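Local coordinates for proteasome assembly chaperone family protein (PDB 3WZ2) that is an archaeal homolog of proteasome-assembly chaperones that probably helps assemble or activate the proteasome, and forms an assembly of five chains, at residues B[37-40]-B[41-45]; B[102-105]-B[106-110]; B[136-139]-B[140-144]. All coordinates share one frame; numbering follows the deposited sequence.

In the fold
All three contacts are local. Each joins residues one turn apart along a helix or at its end, and none closes a long loop. They follow one another along the chain and neither nest nor cross. Contact 1 comes first, at the C-terminal end of helix 32-43, before strand 47-53. Contact 2 ends helix 91-107 and leads into strand 112-120. Contact 3 lies in helix 137-145, between strands 130-134 and 149-150, and includes the cap that starts it. Contacts 1 and 3 pack on strands of the mixed sheet; contact 2 packs on helix 158-169 and on loops. Contacts 2 and 3 come nearest, with closest atoms about 10 Å apart; contact 1 stays about 14 Å from each.

Contact 1: residues B[37-40]-B[41-45]; sequences ANFL and AKELD
Phe39 and Glu43 meet one turn apart at the C-terminal end of helix 32-43, which a Schellman motif closes. The side chain of Glu43 can be followed outward from the backbone. Glu43 CB lies 3.5 Å from Phe39 O, the same oxygen that takes the hydrogen bond from Glu43 N. The next atom, CG, sits over one face of the Phe39 ring in a CH-pi contact. Glu43 CG is 3.5 Å from the Phe39 ring centroid and displaced toward the rim, so that Phe39 CZ is its nearest ring atom. The chain then bends at chi2 (-51°). This bend keeps Glu43 CD beside the ring, 3.8 Å from Phe39 CZ. At the tip, Glu43 OE2 comes to 3.9 Å from Phe39 CE1. The carboxylate and ring planes are only 7° apart. The flat acid group therefore runs nearly parallel to the ring near its rim, while the methylene makes the closer contact. Phe39 reaches this place because its CG is anti to the backbone N (chi1 -175°). Its ring also touches Pro210 and Leu211 of helix 209-213, and Val206 touches both Phe39 and Glu43.

Leu40, which is buried, and Leu44 form a second, apolar pair. Leu40 also packs on Ile82 of strand 80-85 and on Val195 and Leu198 of helix 188-202. The helix is thus fitted between strand 80-85 of the sheet and helices 188-202 and 209-213. In the Schellman turn, Asp45 has positive phi, Asp45 N bonds to Lys42 O, and Met46 N bonds to Ala41 O. Just before it, Leu44 N donates to Leu40 O at 3.0 Å, and Leu40 CD2 lies 4.2 Å from Leu44 CD1.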
loop_
_atom_site.group_PDB
_atom_site.type_symbol
_atom_site.label_atom_id
_atom_site.label_comp_id
_atom_site.label_asym_id
_atom_site.label_seq_id
_atom_site.Cartn_x
_atom_site.Cartn_y
_atom_site.Cartn_z
ATOM N N ALA B 37 8.927 30.217 -13.639
ATOM C CA ALA B 37 9.465 29.347 -14.685
ATOM C C ALA B 37 8.579 29.328 -15.901
ATOM O O ALA B 37 9.091 29.304 -17.027
ATOM C CB ALA B 37 9.660 27.932 -14.152
ATOM N N ASN B 38 7.277 29.322 -15.677
ATOM C CA ASN B 38 6.309 29.443 -16.781
ATOM C C ASN B 38 6.427 30.760 -17.511
ATOM O O ASN B 38 6.491 30.789 -18.740
ATOM C CB ASN B 38 4.888 29.244 -16.296
ATOM C CG ASN B 38 4.524 27.770 -16.169
ATOM O OD1 ASN B 38 4.186 27.125 -17.162
ATOM N ND2 ASN B 38 4.642 27.214 -14.953
ATOM N N PHE B 39 6.572 31.842 -16.757
ATOM C CA PHE B 39 6.817 33.124 -17.371
ATOM C C PHE B 39 8.076 33.101 -18.209
ATOM O O PHE B 39 8.074 33.524 -19.354
ATOM C CB PHE B 39 6.921 34.205 -16.317
ATOM C CG PHE B 39 7.061 35.575 -16.894
ATOM C CD1 PHE B 39 6.033 36.103 -17.671
ATOM C CD2 PHE B 39 8.183 36.334 -16.665
ATOM C CE1 PHE B 39 6.134 37.348 -18.202
ATOM C CE2 PHE B 39 8.295 37.596 -17.214
ATOM C CZ PHE B 39 7.260 38.103 -17.983
ATOM N N LEU B 40 9.187 32.618 -17.659
ATOM C CA LEU B 40 10.407 32.624 -18.444
ATOM C C LEU B 40 10.341 31.800 -19.690
ATOM O O LEU B 40 10.965 32.153 -20.685
ATOM C CB LEU B 40 11.593 32.143 -17.644
ATOM C CG LEU B 40 12.136 33.148 -16.648
ATOM C CD1 LEU B 40 12.890 32.441 -15.542
ATOM C CD2 LEU B 40 13.039 34.124 -17.371
ATOM N N ALA B 41 9.686 30.655 -19.629
ATOM C CA ALA B 41 9.669 29.777 -20.780
ATOM C C ALA B 41 8.915 30.445 -21.929
ATOM O O ALA B 41 9.315 30.340 -23.084
ATOM C CB ALA B 41 9.011 28.472 -20.422
ATOM N N LYS B 42 7.832 31.135 -21.580
ATOM C CA LYS B 42 7.032 31.879 -22.548
ATOM C C LYS B 42 7.761 33.113 -23.059
ATOM O O LYS B 42 7.848 33.312 -24.262
ATOM C CB LYS B 42 5.692 32.255 -21.935
ATOM C CG LYS B 42 4.831 33.148 -22.812
ATOM C CD LYS B 42 3.511 33.492 -22.129
ATOM C CE LYS B 42 2.499 32.384 -22.405
ATOM N NZ LYS B 42 1.313 32.442 -21.508
ATOM N N GLU B 43 8.372 33.897 -22.173
ATOM C CA GLU B 43 9.051 35.118 -22.604
ATOM C C GLU B 43 10.291 34.882 -23.439
ATOM O O GLU B 43 10.638 35.713 -24.278
ATOM C CB GLU B 43 9.479 35.976 -21.419
ATOM C CG GLU B 43 8.369 36.746 -20.771
ATOM C CD GLU B 43 7.520 37.564 -21.744
ATOM O OE1 GLU B 43 7.997 38.635 -22.176
ATOM O OE2 GLU B 43 6.378 37.137 -22.057
ATOM N N LEU B 44 11.008 33.796 -23.183
ATOM C CA LEU B 44 12.168 33.447 -23.992
ATOM C C LEU B 44 11.801 32.596 -25.208
ATOM O O LEU B 44 12.696 32.083 -25.878
ATOM C CB LEU B 44 13.208 32.690 -23.146
ATOM C CG LEU B 44 13.859 33.533 -22.037
ATOM C CD1 LEU B 44 14.587 32.686 -21.025
ATOM C CD2 LEU B 44 14.821 34.564 -22.643
ATOM N N ASP B 45 10.506 32.410 -25.463
ATOM C CA ASP B 45 10.043 31.741 -26.673
ATOM C C ASP B 45 10.605 30.324 -26.790
ATOM O O ASP B 45 11.077 29.912 -27.842
ATOM C CB ASP B 45 10.413 32.572 -27.913
ATOM C CG ASP B 45 9.644 32.142 -29.173
ATOM O OD1 ASP B 45 8.435 31.825 -29.071
ATOM O OD2 ASP B 45 10.281 32.093 -30.251
#

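Contact 2: residues B[102-105]-B[106-110]; sequences VNYL and KKVNA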
loop_
_atom_site.group_PDB
_atom_site.type_symbol
_atom_site.label_atom_id
_atom_site.label_comp_id
_atom_site.label_asym_id
_atom_site.label_seq_id
_atom_site.Cartn_x
_atom_site.Cartn_y
_atom_site.Cartn_z
ATOM N N VAL B 102 19.377 14.637 -12.022
ATOM C CA VAL B 102 20.772 14.771 -11.692
ATOM C C VAL B 102 21.661 13.861 -12.552
ATOM O O VAL B 102 22.707 14.291 -13.000
ATOM C CB VAL B 102 20.989 14.521 -10.201
ATOM C CG1 VAL B 102 22.458 14.355 -9.874
ATOM C CG2 VAL B 102 20.390 15.674 -9.418
ATOM N N ASN B 103 21.251 12.630 -12.796
ATOM C CA ASN B 103 21.984 11.766 -13.730
ATOM C C ASN B 103 22.117 12.404 -15.107
ATOM O O ASN B 103 23.180 12.346 -15.695
ATOM C CB ASN B 103 21.323 10.387 -13.904
ATOM C CG ASN B 103 21.427 9.532 -12.646
ATOM O OD1 ASN B 103 22.348 9.719 -11.841
ATOM N ND2 ASN B 103 20.502 8.567 -12.469
ATOM N N TYR B 104 21.036 13.017 -15.607
ATOM C CA TYR B 104 21.089 13.687 -16.866
ATOM C C TYR B 104 22.082 14.846 -16.821
ATOM O O TYR B 104 22.893 15.003 -17.713
ATOM C CB TYR B 104 19.701 14.187 -17.268
ATOM C CG TYR B 104 19.709 15.101 -18.458
ATOM C CD1 TYR B 104 19.516 14.613 -19.731
ATOM C CD2 TYR B 104 19.899 16.454 -18.301
ATOM C CE1 TYR B 104 19.546 15.473 -20.829
ATOM C CE2 TYR B 104 19.933 17.311 -19.375
ATOM C CZ TYR B 104 19.765 16.819 -20.638
ATOM O OH TYR B 104 19.790 17.694 -21.694
ATOM N N LEU B 105 22.018 15.660 -15.776
ATOM C CA LEU B 105 22.843 16.857 -15.699
ATOM C C LEU B 105 24.340 16.527 -15.532
ATOM O O LEU B 105 25.194 17.183 -16.124
ATOM C CB LEU B 105 22.379 17.735 -14.556
ATOM C CG LEU B 105 20.970 18.349 -14.671
ATOM C CD1 LEU B 105 20.554 18.962 -13.358
ATOM C CD2 LEU B 105 20.890 19.398 -15.745
ATOM N N LYS B 106 24.644 15.491 -14.754
ATOM C CA LYS B 106 25.980 14.880 -14.746
ATOM C C LYS B 106 26.458 14.499 -16.149
ATOM O O LYS B 106 27.529 14.857 -16.555
ATOM C CB LYS B 106 25.986 13.621 -13.899
ATOM C CG LYS B 106 26.742 13.807 -12.622
ATOM C CD LYS B 106 27.457 12.582 -12.114
ATOM C CE LYS B 106 28.760 12.986 -11.398
ATOM N NZ LYS B 106 29.644 11.836 -11.086
ATOM N N LYS B 107 25.651 13.709 -16.829
ATOM C CA LYS B 107 25.957 13.194 -18.127
ATOM C C LYS B 107 26.322 14.305 -19.117
ATOM O O LYS B 107 27.222 14.123 -19.913
ATOM C CB LYS B 107 24.761 12.421 -18.668
ATOM C CG LYS B 107 25.082 11.450 -19.787
ATOM C CD LYS B 107 23.916 11.289 -20.758
ATOM C CE LYS B 107 22.606 10.876 -20.090
ATOM N NZ LYS B 107 21.466 10.920 -21.068
ATOM N N VAL B 108 25.594 15.423 -19.108
ATOM C CA VAL B 108 25.815 16.453 -20.102
ATOM C C VAL B 108 26.774 17.526 -19.590
ATOM O O VAL B 108 26.969 18.523 -20.249
ATOM C CB VAL B 108 24.488 17.099 -20.574
ATOM C CG1 VAL B 108 23.531 16.032 -21.078
ATOM C CG2 VAL B 108 23.815 17.950 -19.486
ATOM N N ASN B 109 27.313 17.353 -18.382
ATOM C CA ASN B 109 28.183 18.338 -17.756
ATOM C C ASN B 109 27.550 19.709 -17.667
ATOM O O ASN B 109 28.134 20.712 -18.078
ATOM C CB ASN B 109 29.527 18.404 -18.466
ATOM C CG ASN B 109 30.144 17.022 -18.624
ATOM O OD1 ASN B 109 30.493 16.361 -17.648
ATOM N ND2 ASN B 109 30.261 16.576 -19.854
ATOM N N ALA B 110 26.375 19.740 -17.050
ATOM C CA ALA B 110 25.634 20.969 -16.853
ATOM C C ALA B 110 26.511 22.010 -16.208
ATOM O O ALA B 110 27.282 21.720 -15.318
ATOM C CB ALA B 110 24.400 20.714 -15.989
#
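Tyr104 and Val108 meet where helix 91-107 ends in a Schellman motif. Val108 CG1 lies over one face of the tyrosine ring, 4.1 Å from its centroid, in a CH-pi contact offset toward the rim. Val108 CG2 comes to 3.9 Å from Tyr104 CE2. Chi1 of 170° sets Tyr104 CG beside its own carbonyl carbon and carries the ring toward Val108.

The backbone polar groups are paired in order. Lys106 N donates to Val102 O in a nearly straight bond, 2.9 Å long. Lys107 N donates to Asn103 O, and Val108 N to Tyr104 O in a more bent bond (146°). Val108 also shares backbone hydrogen bonding with Asn19. The pattern then changes. Asn109 has positive phi, and its N bonds to Lys106 O. Ala110 N reaches back to Leu105 O at 3.0 Å and an angle of 177°. The same turn brings Ala110 CB to 3.8 Å from Leu105 CD2.

Three side-chain polar ends find partners in the segment after strand 11-13. Tyr104 OH is hydrogen-bonded to Pro15 O, with a weak bond to Val17 N, and Asn109 ND2 donates to Glu18 OE2. Lys107 NZ forms a long, weak ion pair with Glu16 OE2. A phenylalanine in place of Tyr104 would probably keep the face for Val108 but leave Pro15 O without its hydroxyl partner.

The contact thus joins two kinds of bonding: the helix end is closed mainly by its own backbone, while a buried tyrosine combines an apolar face with a hydroxyl tied to the N-terminal part of the chain.

Contact 3: residues B[136-139]-B[140-144]; sequences SEEE and NKELE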
loop_
_atom_site.group_PDB
_atom_site.type_symbol
_atom_site.label_atom_id
_atom_site.label_comp_id
_atom_site.label_asym_id
_atom_site.label_seq_id
_atom_site.Cartn_x
_atom_site.Cartn_y
_atom_site.Cartn_z
ATOM N N SER B 136 27.741 24.883 -2.754
ATOM C CA SER B 136 29.004 24.974 -2.028
ATOM C C SER B 136 29.330 26.443 -1.798
ATOM O O SER B 136 28.637 27.345 -2.314
ATOM C CB SER B 136 30.149 24.338 -2.853
ATOM O OG SER B 136 30.577 25.248 -3.886
ATOM N N GLU B 137 30.458 26.673 -1.141
ATOM C CA GLU B 137 30.869 28.013 -0.771
ATOM C C GLU B 137 31.154 28.847 -2.012
ATOM O O GLU B 137 30.800 30.009 -2.047
ATOM C CB GLU B 137 32.096 27.987 0.153
ATOM C CG GLU B 137 32.454 29.350 0.776
ATOM C CD GLU B 137 31.290 30.014 1.550
ATOM O OE1 GLU B 137 31.154 31.266 1.517
ATOM O OE2 GLU B 137 30.506 29.278 2.209
ATOM N N GLU B 138 31.727 28.246 -3.040
ATOM C CA GLU B 138 31.936 28.905 -4.317
ATOM C C GLU B 138 30.648 29.519 -4.909
ATOM O O GLU B 138 30.676 30.645 -5.414
ATOM C CB GLU B 138 32.538 27.944 -5.369
ATOM C CG GLU B 138 32.980 28.672 -6.651
ATOM C CD GLU B 138 33.737 27.804 -7.655
ATOM O OE1 GLU B 138 33.170 27.484 -8.735
ATOM O OE2 GLU B 138 34.901 27.441 -7.361
ATOM N N GLU B 139 29.544 28.774 -4.861
ATOM C CA GLU B 139 28.273 29.278 -5.386
ATOM C C GLU B 139 27.728 30.340 -4.455
ATOM O O GLU B 139 27.103 31.283 -4.901
ATOM C CB GLU B 139 27.268 28.136 -5.578
ATOM C CG GLU B 139 27.579 27.288 -6.805
ATOM C CD GLU B 139 28.757 26.351 -6.594
ATOM O OE1 GLU B 139 28.719 25.568 -5.640
ATOM O OE2 GLU B 139 29.714 26.416 -7.381
ATOM N N ASN B 140 27.929 30.177 -3.155
ATOM C CA ASN B 140 27.504 31.213 -2.239
ATOM C C ASN B 140 28.226 32.534 -2.618
ATOM O O ASN B 140 27.628 33.599 -2.567
ATOM C CB ASN B 140 27.816 30.880 -0.769
ATOM C CG ASN B 140 26.814 29.997 -0.093
ATOM O OD1 ASN B 140 26.950 29.639 1.109
ATOM N ND2 ASN B 140 25.791 29.670 -0.797
ATOM N N LYS B 141 29.505 32.454 -2.940
ATOM C CA LYS B 141 30.291 33.659 -3.257
ATOM C C LYS B 141 29.801 34.289 -4.532
ATOM O O LYS B 141 29.684 35.496 -4.588
ATOM C CB LYS B 141 31.798 33.366 -3.327
ATOM C CG LYS B 141 32.363 33.043 -1.952
ATOM C CD LYS B 141 33.818 32.518 -1.886
ATOM C CE LYS B 141 34.823 33.430 -2.547
ATOM N NZ LYS B 141 36.207 33.140 -2.072
ATOM N N GLU B 142 29.485 33.482 -5.540
ATOM C CA GLU B 142 28.855 34.017 -6.734
ATOM C C GLU B 142 27.575 34.784 -6.431
ATOM O O GLU B 142 27.359 35.863 -6.978
ATOM C CB GLU B 142 28.513 32.926 -7.707
ATOM C CG GLU B 142 29.714 32.352 -8.390
ATOM C CD GLU B 142 29.339 31.156 -9.249
ATOM O OE1 GLU B 142 28.209 31.180 -9.834
ATOM O OE2 GLU B 142 30.185 30.229 -9.303
ATOM N N LEU B 143 26.725 34.223 -5.587
ATOM C CA LEU B 143 25.478 34.875 -5.260
ATOM C C LEU B 143 25.738 36.190 -4.517
ATOM O O LEU B 143 25.049 37.176 -4.789
ATOM C CB LEU B 143 24.551 33.965 -4.447
ATOM C CG LEU B 143 23.954 32.784 -5.235
ATOM C CD1 LEU B 143 23.447 31.709 -4.261
ATOM C CD2 LEU B 143 22.845 33.214 -6.181
ATOM N N GLU B 144 26.705 36.186 -3.588
ATOM C CA GLU B 144 27.069 37.387 -2.829
ATOM C C GLU B 144 27.609 38.469 -3.757
ATOM O O GLU B 144 27.247 39.600 -3.626
ATOM C CB GLU B 144 28.102 37.081 -1.743
ATOM C CG GLU B 144 27.503 36.514 -0.477
ATOM C CD GLU B 144 28.497 35.810 0.463
ATOM O OE1 GLU B 144 29.580 35.342 0.042
ATOM O OE2 GLU B 144 28.165 35.705 1.665
#
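Glu138 and Glu142 lie one turn apart near the start of helix 137-145, where Ser136 is the N-cap. Both chains are extended beyond CG. They leave the backbone differently: Glu138 CG is anti to its N (chi1 -171°), whereas Glu142 CG is anti to its carbonyl carbon (chi1 -73°). The two chains converge obliquely. Glu138 OE1 and Glu142 OE2 come to 4.1 Å, with the carboxylate planes 31° apart. Glu139 OE2 is 4.3 Å from Glu142 OE2. Lys173 NZ forms salt bridges with all three acids and probably offsets their repulsion.

Glu139 is bent at chi2, and this curls its carboxylate back to the helix start. Ser136 OG donates to Glu139 OE1 at 2.6 Å, from above the carboxylate plane. Ser136 OG also accepts a weak bond from Glu138 N. Ser136 N donates to Glu139 OE1 as well, a weak bond that completes the capping box. The regular helix bonds begin here, with Asn140 N donating to Ser136 O. On another flank, Glu137 folds at chi2, and its OE1 lies 4.1 Å from Lys141 CG; the two side chains cross at about a right angle.

The helix links strands 130-134 and 149-150 in a beta-alpha-beta unit. Glu142 OE1 is hydrogen-bonded to Tyr175 OH of strand 174-181, Leu143 packs on Tyr175, Leu177 and Ile150, and Asn140 touches Gly66 of the second subunit.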